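Local coordinates for protein bromoperoxidase A1 (Streptomyces aureofaciens, PDB 1A8Q) that brominates, and may chlorinate in 7-chlorotetracycline biosynthesis, as a cofactor-free bacterial haloperoxidase of the alpha/beta hydrolase superfamily, at residues 157-160 with 161-165; 224-228 with 229-233; 261-264 with 265-269. All blocks are in the same frame, centred on the assembly; numbering follows the deposited sequence.

Contact 1 (157-160 with 161-165); sequences DTAE and GFFSA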
loop_
_atom_site.group_PDB
_atom_site.type_symbol
_atom_site.label_atom_id
_atom_site.label_comp_id
_atom_site.label_asym_id
_atom_site.label_seq_id
_atom_site.Cartn_x
_atom_site.Cartn_y
_atom_site.Cartn_z
ATOM N N ASP A 157 -5.662 11.952 -14.999
ATOM C CA ASP A 157 -6.206 10.882 -15.825
ATOM C C ASP A 157 -6.180 9.522 -15.110
ATOM O O ASP A 157 -7.119 8.735 -15.283
ATOM C CB ASP A 157 -5.374 10.765 -17.110
ATOM C CG ASP A 157 -5.480 11.999 -18.003
ATOM O OD1 ASP A 157 -6.412 12.786 -17.905
ATOM O OD2 ASP A 157 -4.591 12.154 -18.859
ATOM N N THR A 158 -5.154 9.269 -14.341
ATOM C CA THR A 158 -5.004 8.003 -13.616
ATOM C C THR A 158 -6.025 7.848 -12.501
ATOM O O THR A 158 -6.371 6.687 -12.198
ATOM C CB THR A 158 -3.583 7.967 -13.037
ATOM O OG1 THR A 158 -2.706 8.005 -14.197
ATOM C CG2 THR A 158 -3.299 6.686 -12.260
ATOM N N ALA A 159 -6.473 8.969 -11.935
ATOM C CA ALA A 159 -7.479 8.826 -10.841
ATOM C C ALA A 159 -8.726 8.116 -11.314
ATOM O O ALA A 159 -9.371 7.423 -10.491
ATOM C CB ALA A 159 -7.813 10.215 -10.310
ATOM N N GLU A 160 -9.124 8.228 -12.572
ATOM C CA GLU A 160 -10.307 7.561 -13.093
ATOM C C GLU A 160 -10.209 6.035 -12.943
ATOM O O GLU A 160 -11.113 5.443 -12.370
ATOM C CB GLU A 160 -10.532 7.876 -14.578
ATOM C CG GLU A 160 -10.696 9.375 -14.847
ATOM C CD GLU A 160 -11.966 9.934 -14.211
ATOM O OE1 GLU A 160 -13.017 9.260 -14.234
ATOM O OE2 GLU A 160 -11.933 11.068 -13.683
ATOM N N GLY A 161 -9.097 5.466 -13.381
ATOM C CA GLY A 161 -8.926 4.015 -13.222
ATOM C C GLY A 161 -8.733 3.625 -11.762
ATOM O O GLY A 161 -9.151 2.537 -11.331
ATOM N N PHE A 162 -7.996 4.445 -11.001
ATOM C CA PHE A 162 -7.670 4.096 -9.621
ATOM C C PHE A 162 -8.956 3.879 -8.818
ATOM O O PHE A 162 -9.019 3.001 -7.961
ATOM C CB PHE A 162 -6.856 5.246 -9.029
ATOM C CG PHE A 162 -6.152 4.971 -7.737
ATOM C CD1 PHE A 162 -6.795 5.210 -6.539
ATOM C CD2 PHE A 162 -4.828 4.563 -7.762
ATOM C CE1 PHE A 162 -6.123 4.981 -5.330
ATOM C CE2 PHE A 162 -4.147 4.376 -6.569
ATOM C CZ PHE A 162 -4.829 4.577 -5.392
ATOM N N PHE A 163 -9.982 4.682 -9.066
ATOM C CA PHE A 163 -11.232 4.601 -8.313
ATOM C C PHE A 163 -12.343 3.940 -9.107
ATOM O O PHE A 163 -13.485 3.920 -8.610
ATOM C CB PHE A 163 -11.729 6.040 -7.977
ATOM C CG PHE A 163 -10.846 6.765 -7.006
ATOM C CD1 PHE A 163 -10.648 6.339 -5.720
ATOM C CD2 PHE A 163 -10.163 7.921 -7.428
ATOM C CE1 PHE A 163 -9.829 6.990 -4.816
ATOM C CE2 PHE A 163 -9.347 8.593 -6.532
ATOM C CZ PHE A 163 -9.173 8.145 -5.238
ATOM N N SER A 164 -12.052 3.339 -10.264
ATOM C CA SER A 164 -13.090 2.755 -11.117
ATOM C C SER A 164 -14.223 3.741 -11.300
ATOM O O SER A 164 -15.426 3.432 -11.307
ATOM C CB SER A 164 -13.664 1.438 -10.526
ATOM O OG SER A 164 -12.604 0.498 -10.500
ATOM N N ALA A 165 -13.852 4.998 -11.631
ATOM C CA ALA A 165 -14.853 6.058 -11.709
ATOM C C ALA A 165 -15.594 6.052 -13.033
ATOM O O ALA A 165 -16.438 6.923 -13.311
ATOM C CB ALA A 165 -14.114 7.389 -11.482
HETATM O O HOH W 1 -7.403 5.964 -15.683
#

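Contact 2 (224-228 with 229-233); sequences QVVPI and DATGR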
loop_
_atom_site.group_PDB
_atom_site.type_symbol
_atom_site.label_atom_id
_atom_site.label_comp_id
_atom_site.label_asym_id
_atom_site.label_seq_id
_atom_site.Cartn_x
_atom_site.Cartn_y
_atom_site.Cartn_z
ATOM N N GLN A 224 -8.934 -2.059 -11.197
ATOM C CA GLN A 224 -8.406 -1.841 -12.562
ATOM C C GLN A 224 -6.934 -1.527 -12.547
ATOM O O GLN A 224 -6.346 -1.182 -13.602
ATOM C CB GLN A 224 -9.212 -0.679 -13.173
ATOM C CG GLN A 224 -10.682 -0.944 -13.381
ATOM C CD GLN A 224 -11.493 0.217 -13.917
ATOM O OE1 GLN A 224 -10.935 1.106 -14.568
ATOM N NE2 GLN A 224 -12.798 0.222 -13.678
ATOM N N VAL A 225 -6.269 -1.615 -11.412
ATOM C CA VAL A 225 -4.844 -1.298 -11.271
ATOM C C VAL A 225 -4.062 -2.568 -10.911
ATOM O O VAL A 225 -3.017 -2.870 -11.521
ATOM C CB VAL A 225 -4.610 -0.227 -10.192
ATOM C CG1 VAL A 225 -3.139 0.147 -10.018
ATOM C CG2 VAL A 225 -5.391 1.062 -10.518
ATOM N N VAL A 226 -4.547 -3.308 -9.914
ATOM C CA VAL A 226 -3.893 -4.514 -9.405
ATOM C C VAL A 226 -4.902 -5.651 -9.537
ATOM O O VAL A 226 -5.843 -5.744 -8.776
ATOM C CB VAL A 226 -3.433 -4.306 -7.959
ATOM C CG1 VAL A 226 -2.790 -5.563 -7.367
ATOM C CG2 VAL A 226 -2.410 -3.150 -7.876
ATOM N N PRO A 227 -4.744 -6.514 -10.531
ATOM C CA PRO A 227 -5.784 -7.489 -10.856
ATOM C C PRO A 227 -5.932 -8.552 -9.789
ATOM O O PRO A 227 -4.960 -9.192 -9.426
ATOM C CB PRO A 227 -5.342 -8.085 -12.190
ATOM C CG PRO A 227 -3.867 -7.846 -12.222
ATOM C CD PRO A 227 -3.695 -6.473 -11.585
ATOM N N ILE A 228 -7.187 -8.708 -9.320
ATOM C CA ILE A 228 -7.398 -9.639 -8.221
ATOM C C ILE A 228 -6.921 -11.042 -8.512
ATOM O O ILE A 228 -6.325 -11.628 -7.609
ATOM C CB ILE A 228 -8.885 -9.625 -7.790
ATOM C CG1 ILE A 228 -9.076 -10.432 -6.518
ATOM C CG2 ILE A 228 -9.826 -10.085 -8.897
ATOM C CD1 ILE A 228 -10.475 -10.266 -5.923
ATOM N N ASP A 229 -7.203 -11.569 -9.691
ATOM C CA ASP A 229 -6.808 -12.985 -9.900
ATOM C C ASP A 229 -5.330 -13.275 -9.863
ATOM O O ASP A 229 -4.870 -14.412 -9.588
ATOM C CB ASP A 229 -7.393 -13.420 -11.257
ATOM C CG ASP A 229 -8.908 -13.479 -11.187
ATOM O OD1 ASP A 229 -9.500 -13.734 -10.117
ATOM O OD2 ASP A 229 -9.510 -13.236 -12.245
ATOM N N ALA A 230 -4.484 -12.323 -10.232
ATOM C CA ALA A 230 -3.046 -12.533 -10.233
ATOM C C ALA A 230 -2.434 -12.270 -8.875
ATOM O O ALA A 230 -1.296 -12.622 -8.633
ATOM C CB ALA A 230 -2.365 -11.609 -11.250
ATOM N N THR A 231 -3.109 -11.458 -8.033
ATOM C CA THR A 231 -2.461 -11.014 -6.789
ATOM C C THR A 231 -3.219 -11.502 -5.569
ATOM O O THR A 231 -2.947 -12.581 -5.060
ATOM C CB THR A 231 -2.387 -9.453 -6.809
ATOM O OG1 THR A 231 -3.719 -8.951 -6.970
ATOM C CG2 THR A 231 -1.535 -9.058 -8.021
ATOM N N GLY A 232 -4.199 -10.784 -5.030
ATOM C CA GLY A 232 -4.940 -11.196 -3.848
ATOM C C GLY A 232 -5.417 -12.650 -3.812
ATOM O O GLY A 232 -5.269 -13.285 -2.763
ATOM N N ARG A 233 -6.022 -13.134 -4.878
ATOM C CA ARG A 233 -6.415 -14.570 -4.848
ATOM C C ARG A 233 -5.234 -15.496 -4.662
ATOM O O ARG A 233 -5.345 -16.541 -3.988
ATOM C CB ARG A 233 -7.181 -14.894 -6.125
ATOM C CG ARG A 233 -8.658 -14.565 -5.988
ATOM C CD ARG A 233 -9.451 -15.253 -7.088
ATOM N NE ARG A 233 -10.571 -14.401 -7.479
ATOM C CZ ARG A 233 -11.699 -14.332 -6.797
ATOM N NH1 ARG A 233 -11.866 -15.052 -5.692
ATOM N NH2 ARG A 233 -12.670 -13.544 -7.217
#

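Contact 3 (261-264 with 265-269); sequences KEKF and NRDLL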
loop_
_atom_site.group_PDB
_atom_site.type_symbol
_atom_site.label_atom_id
_atom_site.label_comp_id
_atom_site.label_asym_id
_atom_site.label_seq_id
_atom_site.Cartn_x
_atom_site.Cartn_y
_atom_site.Cartn_z
ATOM N N LYS A 261 -14.971 2.591 2.199
ATOM C CA LYS A 261 -14.045 2.814 3.296
ATOM C C LYS A 261 -14.688 2.438 4.639
ATOM O O LYS A 261 -13.913 2.022 5.489
ATOM C CB LYS A 261 -13.532 4.249 3.283
ATOM C CG LYS A 261 -14.562 5.260 3.737
ATOM C CD LYS A 261 -13.825 6.641 3.639
ATOM C CE LYS A 261 -14.720 7.792 4.042
ATOM N NZ LYS A 261 -13.956 9.084 3.781
ATOM N N GLU A 262 -15.993 2.582 4.817
ATOM C CA GLU A 262 -16.576 2.146 6.094
ATOM C C GLU A 262 -16.619 0.607 6.211
ATOM O O GLU A 262 -16.441 0.101 7.333
ATOM C CB GLU A 262 -17.988 2.690 6.246
ATOM C CG GLU A 262 -17.981 4.204 6.411
ATOM C CD GLU A 262 -17.883 5.019 5.148
ATOM O OE1 GLU A 262 -17.956 4.562 4.000
ATOM O OE2 GLU A 262 -17.717 6.269 5.243
ATOM N N LYS A 263 -16.806 -0.031 5.069
ATOM C CA LYS A 263 -16.783 -1.510 5.066
ATOM C C LYS A 263 -15.401 -1.977 5.456
ATOM O O LYS A 263 -15.233 -2.902 6.278
ATOM C CB LYS A 263 -17.267 -2.006 3.706
ATOM C CG LYS A 263 -17.286 -3.515 3.504
ATOM C CD LYS A 263 -17.476 -3.779 2.000
ATOM C CE LYS A 263 -17.565 -5.280 1.748
ATOM N NZ LYS A 263 -18.252 -5.469 0.419
ATOM N N PHE A 264 -14.325 -1.367 4.870
ATOM C CA PHE A 264 -12.979 -1.781 5.218
ATOM C C PHE A 264 -12.684 -1.479 6.664
ATOM O O PHE A 264 -12.074 -2.264 7.388
ATOM C CB PHE A 264 -11.915 -1.074 4.313
ATOM C CG PHE A 264 -10.510 -1.464 4.669
ATOM C CD1 PHE A 264 -10.053 -2.776 4.428
ATOM C CD2 PHE A 264 -9.627 -0.564 5.231
ATOM C CE1 PHE A 264 -8.783 -3.137 4.816
ATOM C CE2 PHE A 264 -8.331 -0.911 5.557
ATOM C CZ PHE A 264 -7.901 -2.209 5.342
ATOM N N ASN A 265 -13.085 -0.298 7.180
ATOM C CA ASN A 265 -12.798 0.017 8.563
ATOM C C ASN A 265 -13.432 -1.056 9.494
ATOM O O ASN A 265 -12.794 -1.432 10.480
ATOM C CB ASN A 265 -13.388 1.396 8.891
ATOM C CG ASN A 265 -12.612 2.566 8.292
ATOM O OD1 ASN A 265 -11.543 2.324 7.734
ATOM N ND2 ASN A 265 -13.160 3.775 8.464
ATOM N N ARG A 266 -14.630 -1.462 9.155
ATOM C CA ARG A 266 -15.345 -2.479 9.974
ATOM C C ARG A 266 -14.585 -3.807 9.956
ATOM O O ARG A 266 -14.280 -4.386 11.006
ATOM C CB ARG A 266 -16.727 -2.648 9.376
ATOM C CG ARG A 266 -17.801 -3.362 10.181
ATOM C CD ARG A 266 -19.141 -2.686 9.838
ATOM N NE ARG A 266 -20.014 -2.548 11.006
ATOM C CZ ARG A 266 -21.280 -2.969 11.042
ATOM N NH1 ARG A 266 -21.866 -3.544 9.994
ATOM N NH2 ARG A 266 -21.992 -2.820 12.151
ATOM N N ASP A 267 -14.128 -4.223 8.779
ATOM C CA ASP A 267 -13.350 -5.462 8.673
ATOM C C ASP A 267 -12.020 -5.388 9.392
ATOM O O ASP A 267 -11.510 -6.354 9.954
ATOM C CB ASP A 267 -13.125 -5.903 7.217
ATOM C CG ASP A 267 -14.375 -6.488 6.613
ATOM O OD1 ASP A 267 -15.245 -6.997 7.392
ATOM O OD2 ASP A 267 -14.586 -6.468 5.387
ATOM N N LEU A 268 -11.332 -4.246 9.262
ATOM C CA LEU A 268 -10.050 -4.010 9.902
ATOM C C LEU A 268 -10.173 -4.066 11.410
ATOM O O LEU A 268 -9.371 -4.730 12.075
ATOM C CB LEU A 268 -9.484 -2.628 9.477
ATOM C CG LEU A 268 -8.146 -2.265 10.109
ATOM C CD1 LEU A 268 -7.041 -3.235 9.731
ATOM C CD2 LEU A 268 -7.806 -0.820 9.643
ATOM N N LEU A 269 -11.217 -3.425 11.963
ATOM C CA LEU A 269 -11.377 -3.413 13.401
ATOM C C LEU A 269 -11.706 -4.830 13.926
ATOM O O LEU A 269 -11.139 -5.165 14.976
ATOM C CB LEU A 269 -12.438 -2.405 13.796
ATOM C CG LEU A 269 -12.014 -0.918 13.813
ATOM C CD1 LEU A 269 -13.202 -0.082 14.243
ATOM C CD2 LEU A 269 -10.834 -0.710 14.747
#

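Contact 1 (157-160 with 161-165)
Glu160 and Ala165 meet across a Schellman motif, the turn that ends helix 137-162. Ala165 N donates to Glu160 O at 2.9 Å, almost straight and in the carbonyl plane, while Ser164 N closes the smaller loop onto Gly161 O; Ser164 supplies the positive phi this ending needs, and its hydroxyl is bonded to Asp222 O. The Glu160 chain bends at chi2 (-66°) and folds back alongside the turn, so that OE1 lies 3.5 Å from the methyl CB of Ala165; OE2 forms a salt bridge with Lys177, and a small methyl suits the place beside the carboxylate, where Lys177 also packs on Ala165. On the buried side, Phe163 keeps CG beside its own backbone N (chi1 -68°), which brings ring atom CD2 to 3.2 Å from Ala159 O, obliquely to the ring, and to 4.4 Å from Ala159 CB. Phe162 sets CD1 3.9 Å above the centre of the Phe163 ring, and its own ring meets catalytic His252 edge-to-face. At the more exposed side one water bridges the backbone, donating to Asp157 O (2.8 Å) and accepting from Gly161 N (2.9 Å).

Contact 2 (224-228 with 229-233)
The guanidinium of Arg233 carries Ile228 CD1 over one face, 4.0 Å above the plane and offset toward the rim, and meets Asp229 OD1 at its edge, nearly in plane. Arg233 NE donates to Asp229 OD1 at 2.9 Å, a salt bridge between residues four apart that reaches from the turn into the start of the helix and approaches the carboxylate nearly along its C-O axis. Ile228 suits the site because its extended chain, CG1 anti to the backbone N (chi1 -172°) and extended again at chi2, carries the terminal methyl up to the flat cation, while CG2 lies against the Asp229 carboxylate, 3.9 Å from OD1.

The chain between them turns tightly into helix 232-238. Ile228 O receives Thr231 N at 3.2 Å and Arg233 N at 3.1 Å from opposite faces of its carbonyl plane, the second bond much the straighter (167°). Pro227 O is gripped chiefly by the Thr231 hydroxyl: OG1 donates at 2.8 Å from above the carbonyl plane, helped by weak bonds from Thr231 N and Ala230 N. Thr231 occupies the N-cap position but spends its hydroxyl backward on this turn, its OG1 set between backbone N and carbonyl carbon (chi1 57°). Val226 CG1 packs at 3.8 Å against Thr231 CG2, a beta-branched pair crossing at about a right angle.

The turn lies in the loop that carries the catalytic acid, between strand 215-220 and helix 232-238 of the alpha/beta hydrolase fold. Val226 donates its N-H to Asp223 OD1 and touches His252 with its side chain, while Ile228 rests on His219 of strand 215-220 and, with Arg233, on Val246 of strand 243-247.

Contact 3 (261-264 with 265-269)
Phe264 and Leu268 form an i to i+4 packing pair within helix 260-272, the C-terminal helix of the alpha/beta hydrolase fold, on the side that faces the central sheet and helix 36-44. Both side chains send CG anti to the backbone N (chi1 179° in each) and leave the helix in the same sense, which lets Leu268 reach the Phe264 ring one turn earlier. They cross obliquely: Leu268 CB lies over one face of the Phe264 ring, and methyl CD2 comes to 4.1 Å from ring atom CE2. Two large apolar residues suit this buried side, where Phe264 touches Leu118 and Leu268 touches Val116, both of strand 112-118.

Four successive backbone bonds hold the turn that bears them. Leu268 N reaches Phe264 O at 2.8 Å, nearly in line with the carbonyl; the bonds from Asn265 N to Lys261 O and from Arg266 N to Glu262 O, both 3.0 Å, have donors tilted about 30° from the carbonyl planes. Asp267 N completes the series with Lys263 O.

The polar residues mark the flanks. Asn265, its CG beside the backbone N (chi1 -74°), lays its amide back over the preceding turn, with CG 3.1 Å from Lys261 O, and turns OD1 to Gln38 NE2 on helix 36-44. Lys261, straight beyond CB, reaches a salt bridge with Asp37 on that helix. Lys263 makes a cation-pi contact with Tyr247, and Asp267 binds the Tyr247 hydroxyl through OD2 and Lys245 through OD1.

Lys263 NZ and Asp267 OD2 remain 6.3 Å apart, opposite charges without contact. Their attraction is probably modest, whereas Asp267's direct bonds to Lys245 and Tyr247 would favour its ionised form and tie the helix to edge strand 243-247.

Along the chain the three contacts come in series, contact 1 closing before contact 2 opens and contact 3 lying near the C-terminus. Contacts 1 and 2, their centres about 16 Å apart, touch directly: Phe162 CA lies 3.9 Å from Val225 CG2, so the end of helix 137-162 rests on the loop after strand 215-220. Both reach His252, so together they probably help to wall the catalytic site. Contact 3 stands apart, its centre about 22 Å from that of contact 1 and about 20 Å from that of contact 2, with no touch. Contacts 2 and 3 nevertheless both meet edge strand 243-247, contact 2 through Val246 and contact 3 through its neighbours Lys245 and Tyr247.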